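Putative cytosine/guanine deaminase (Unidentified, PDB 2PAJ) catalyses the zinc-dependent hydrolytic deamination of 2-amino-4-hydroxypteridines such as isoxanthopterin, giving the 2,4-dihydroxypteridine and ammonium. Local coordinates at residues Thr12-Ala17 and Ala412-Tyr417. Sequence-based numbering, arbitrary orientation.
Sequences TLIRNA and ADIAVY
Ile-14 meets Ile-414 and Val-416 through methyl groups alone: its CD1 touches both partners, while its CG2 joins it on Val-416. The long branch of Ile-14 points its end at the CD1 methyl of Ile-414, which comes in at a slant, with 4.3 Å between CD1 of Ile-14 and CD1 of Ile-414. CG2 of Val-416 lies against both methyls of Ile-14, 4.4 Å from CG2 and 4.4 Å from CD1. Ile-14 thus spans two residues of the facing strand, with Ile-414 and Val-416, two positions apart, both directing their side chains at it. CD1 of Ile-14 stands anti to CA (chi2 175°), which carries it away from the backbone and over to Ile-414. Ile-414 is extended likewise, with chi2 at 172°. These are loose van der Waals contacts, little surface is buried between the segments, and no hydrogen bond joins them.

Strands 11-15 and 414-418 belong to different sheets of the small beta-domain that flanks the metal-binding TIM barrel in amidohydrolases of this kind. Chain from both ends builds that domain, and here its N-terminal and C-terminal parts face each other across a buried apolar layer, away from the zinc site. Ile-68 and Ile-41 each touch both isoleucines, while Phe-447 packs on Ile-14, and Met-444 and Ala-445 on Val-416.

Backbone hydrogen bonds tie Ile-14 to Ile-39 on one flanking strand, and Leu-13 and Arg-15 to Val-61 on the other, fixing the strand from which Ile-14 projects. Just ahead of Ile-414, the buried carboxylate of Asp-413 is held at both oxygens: OD2 forms a salt bridge with NH2 of Arg-163, and OD1 accepts a hydrogen bond from the backbone N of Ala-449.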
ATOM      1  N   THR A  12      15.218  -7.022 -20.783  1.00 63.12           N
ATOM      2  CA  THR A  12      15.895  -7.695 -19.700  1.00 61.73           C
ATOM      3  C   THR A  12      15.408  -9.119 -19.534  1.00 60.29           C
ATOM      4  O   THR A  12      14.241  -9.417 -19.762  1.00 59.95           O
ATOM      5  CB  THR A  12      15.700  -6.925 -18.399  1.00 61.98           C
ATOM      6  OG1 THR A  12      16.287  -5.625 -18.542  1.00 61.23           O
ATOM      7  CG2 THR A  12      16.340  -7.664 -17.240  1.00 61.73           C
ATOM      8  N   LEU A  13      16.314 -10.002 -19.140  1.00 59.02           N
ATOM      9  CA  LEU A  13      15.951 -11.389 -18.952  1.00 57.74           C
ATOM     10  C   LEU A  13      16.351 -11.886 -17.576  1.00 57.50           C
ATOM     11  O   LEU A  13      17.526 -11.952 -17.235  1.00 56.69           O
ATOM     12  CB  LEU A  13      16.604 -12.257 -20.030  1.00 57.23           C
ATOM     13  CG  LEU A  13      16.144 -13.711 -20.176  1.00 57.47           C
ATOM     14  CD1 LEU A  13      14.772 -13.747 -20.809  1.00 55.68           C
ATOM     15  CD2 LEU A  13      17.133 -14.483 -21.034  1.00 57.76           C
ATOM     16  N   ILE A  14      15.346 -12.203 -16.774  1.00 58.07           N
ATOM     17  CA  ILE A  14      15.569 -12.749 -15.449  1.00 59.07           C
ATOM     18  C   ILE A  14      15.618 -14.245 -15.745  1.00 58.23           C
ATOM     19  O   ILE A  14      14.663 -14.810 -16.286  1.00 57.36           O
ATOM     20  CB  ILE A  14      14.388 -12.407 -14.515  1.00 60.96           C
ATOM     21  CG1 ILE A  14      14.217 -10.885 -14.433  1.00 60.65           C
ATOM     22  CG2 ILE A  14      14.621 -12.980 -13.130  1.00 61.05           C
ATOM     23  CD1 ILE A  14      13.004 -10.451 -13.642  1.00 60.89           C
ATOM     24  N   ARG A  15      16.740 -14.880 -15.428  1.00 58.04           N
ATOM     25  CA  ARG A  15      16.881 -16.294 -15.736  1.00 57.62           C
ATOM     26  C   ARG A  15      17.037 -17.238 -14.562  1.00 56.11           C
ATOM     27  O   ARG A  15      17.555 -16.876 -13.501  1.00 55.26           O
ATOM     28  CB  ARG A  15      18.089 -16.533 -16.645  1.00 58.72           C
ATOM     29  CG  ARG A  15      18.368 -15.481 -17.688  1.00 62.15           C
ATOM     30  CD  ARG A  15      19.595 -15.903 -18.482  1.00 65.37           C
ATOM     31  NE  ARG A  15      19.366 -17.171 -19.186  1.00 67.77           N
ATOM     32  CZ  ARG A  15      20.330 -17.950 -19.676  1.00 67.77           C
ATOM     33  NH1 ARG A  15      21.610 -17.604 -19.539  1.00 67.18           N
ATOM     34  NH2 ARG A  15      20.014 -19.071 -20.315  1.00 66.42           N
ATOM     35  N   ASN A  16      16.579 -18.465 -14.798  1.00 54.54           N
ATOM     36  CA  ASN A  16      16.708 -19.570 -13.864  1.00 52.35           C
ATOM     37  C   ASN A  16      16.143 -19.381 -12.464  1.00 51.97           C
ATOM     38  O   ASN A  16      16.832 -19.614 -11.476  1.00 52.14           O
ATOM     39  CB  ASN A  16      18.189 -19.937 -13.794  1.00 51.45           C
ATOM     40  CG  ASN A  16      18.419 -21.307 -13.249  1.00 51.93           C
ATOM     41  OD1 ASN A  16      17.806 -22.272 -13.699  1.00 50.94           O
ATOM     42  ND2 ASN A  16      19.318 -21.415 -12.279  1.00 50.98           N
ATOM     43  N   ALA A  17      14.883 -18.974 -12.376  1.00 52.41           N
ATOM     44  CA  ALA A  17      14.250 -18.762 -11.075  1.00 51.70           C
ATOM     45  C   ALA A  17      13.882 -20.106 -10.437  1.00 51.75           C
ATOM     46  O   ALA A  17      13.465 -21.042 -11.129  1.00 53.44           O
ATOM     47  CB  ALA A  17      13.010 -17.906 -11.234  1.00 49.11           C
ATOM     48  N   ALA A 412       5.650  -4.503 -15.403  1.00 54.40           N
ATOM     49  CA  ALA A 412       6.802  -5.202 -14.837  1.00 55.19           C
ATOM     50  C   ALA A 412       7.177  -4.775 -13.424  1.00 56.25           C
ATOM     51  O   ALA A 412       8.186  -4.094 -13.225  1.00 57.71           O
ATOM     52  CB  ALA A 412       8.005  -5.044 -15.752  1.00 53.60           C
ATOM     53  N   ASP A 413       6.360  -5.176 -12.452  1.00 56.40           N
ATOM     54  CA  ASP A 413       6.624  -4.882 -11.043  1.00 56.07           C
ATOM     55  C   ASP A 413       6.901  -6.240 -10.430  1.00 54.26           C
ATOM     56  O   ASP A 413       5.979  -6.975 -10.065  1.00 52.62           O
ATOM     57  CB  ASP A 413       5.409  -4.238 -10.390  1.00 58.81           C
ATOM     58  CG  ASP A 413       4.954  -3.006 -11.128  1.00 61.27           C
ATOM     59  OD1 ASP A 413       5.803  -2.125 -11.404  1.00 63.98           O
ATOM     60  OD2 ASP A 413       3.748  -2.917 -11.433  1.00 64.03           O
ATOM     61  N   ILE A 414       8.186  -6.561 -10.331  1.00 52.74           N
ATOM     62  CA  ILE A 414       8.611  -7.855  -9.839  1.00 51.43           C
ATOM     63  C   ILE A 414       9.626  -7.797  -8.715  1.00 51.56           C
ATOM     64  O   ILE A 414      10.484  -6.921  -8.675  1.00 52.26           O
ATOM     65  CB  ILE A 414       9.222  -8.691 -10.991  1.00 50.21           C
ATOM     66  CG1 ILE A 414       8.254  -8.712 -12.167  1.00 49.73           C
ATOM     67  CG2 ILE A 414       9.506 -10.122 -10.529  1.00 50.97           C
ATOM     68  CD1 ILE A 414       8.825  -9.348 -13.414  1.00 51.15           C
ATOM     69  N   ALA A 415       9.515  -8.756  -7.805  1.00 51.63           N
ATOM     70  CA  ALA A 415      10.438  -8.879  -6.694  1.00 50.26           C
ATOM     71  C   ALA A 415      11.178 -10.214  -6.823  1.00 49.94           C
ATOM     72  O   ALA A 415      10.566 -11.267  -6.988  1.00 49.16           O
ATOM     73  CB  ALA A 415       9.690  -8.813  -5.384  1.00 50.84           C
ATOM     74  N   VAL A 416      12.501 -10.155  -6.779  1.00 49.68           N
ATOM     75  CA  VAL A 416      13.328 -11.341  -6.867  1.00 49.85           C
ATOM     76  C   VAL A 416      14.055 -11.440  -5.540  1.00 51.40           C
ATOM     77  O   VAL A 416      14.921 -10.615  -5.242  1.00 53.36           O
ATOM     78  CB  VAL A 416      14.334 -11.214  -8.011  1.00 48.35           C
ATOM     79  CG1 VAL A 416      15.249 -12.431  -8.057  1.00 48.40           C
ATOM     80  CG2 VAL A 416      13.580 -11.063  -9.310  1.00 45.07           C
ATOM     81  N   TYR A 417      13.695 -12.441  -4.740  1.00 52.22           N
ATOM     82  CA  TYR A 417      14.305 -12.627  -3.423  1.00 52.08           C
ATOM     83  C   TYR A 417      15.398 -13.694  -3.340  1.00 51.98           C
ATOM     84  O   TYR A 417      15.256 -14.795  -3.875  1.00 50.85           O
ATOM     85  CB  TYR A 417      13.237 -12.972  -2.382  1.00 49.37           C
ATOM     86  CG  TYR A 417      12.073 -12.017  -2.297  1.00 49.38           C
ATOM     87  CD1 TYR A 417      10.830 -12.354  -2.849  1.00 50.61           C
ATOM     88  CD2 TYR A 417      12.190 -10.793  -1.631  1.00 48.51           C
ATOM     89  CE1 TYR A 417       9.737 -11.500  -2.735  1.00 48.52           C
ATOM     90  CE2 TYR A 417      11.102  -9.935  -1.512  1.00 47.74           C
ATOM     91  CZ  TYR A 417       9.879 -10.294  -2.065  1.00 47.75           C
ATOM     92  OH  TYR A 417       8.794  -9.455  -1.947  1.00 45.23           O
TER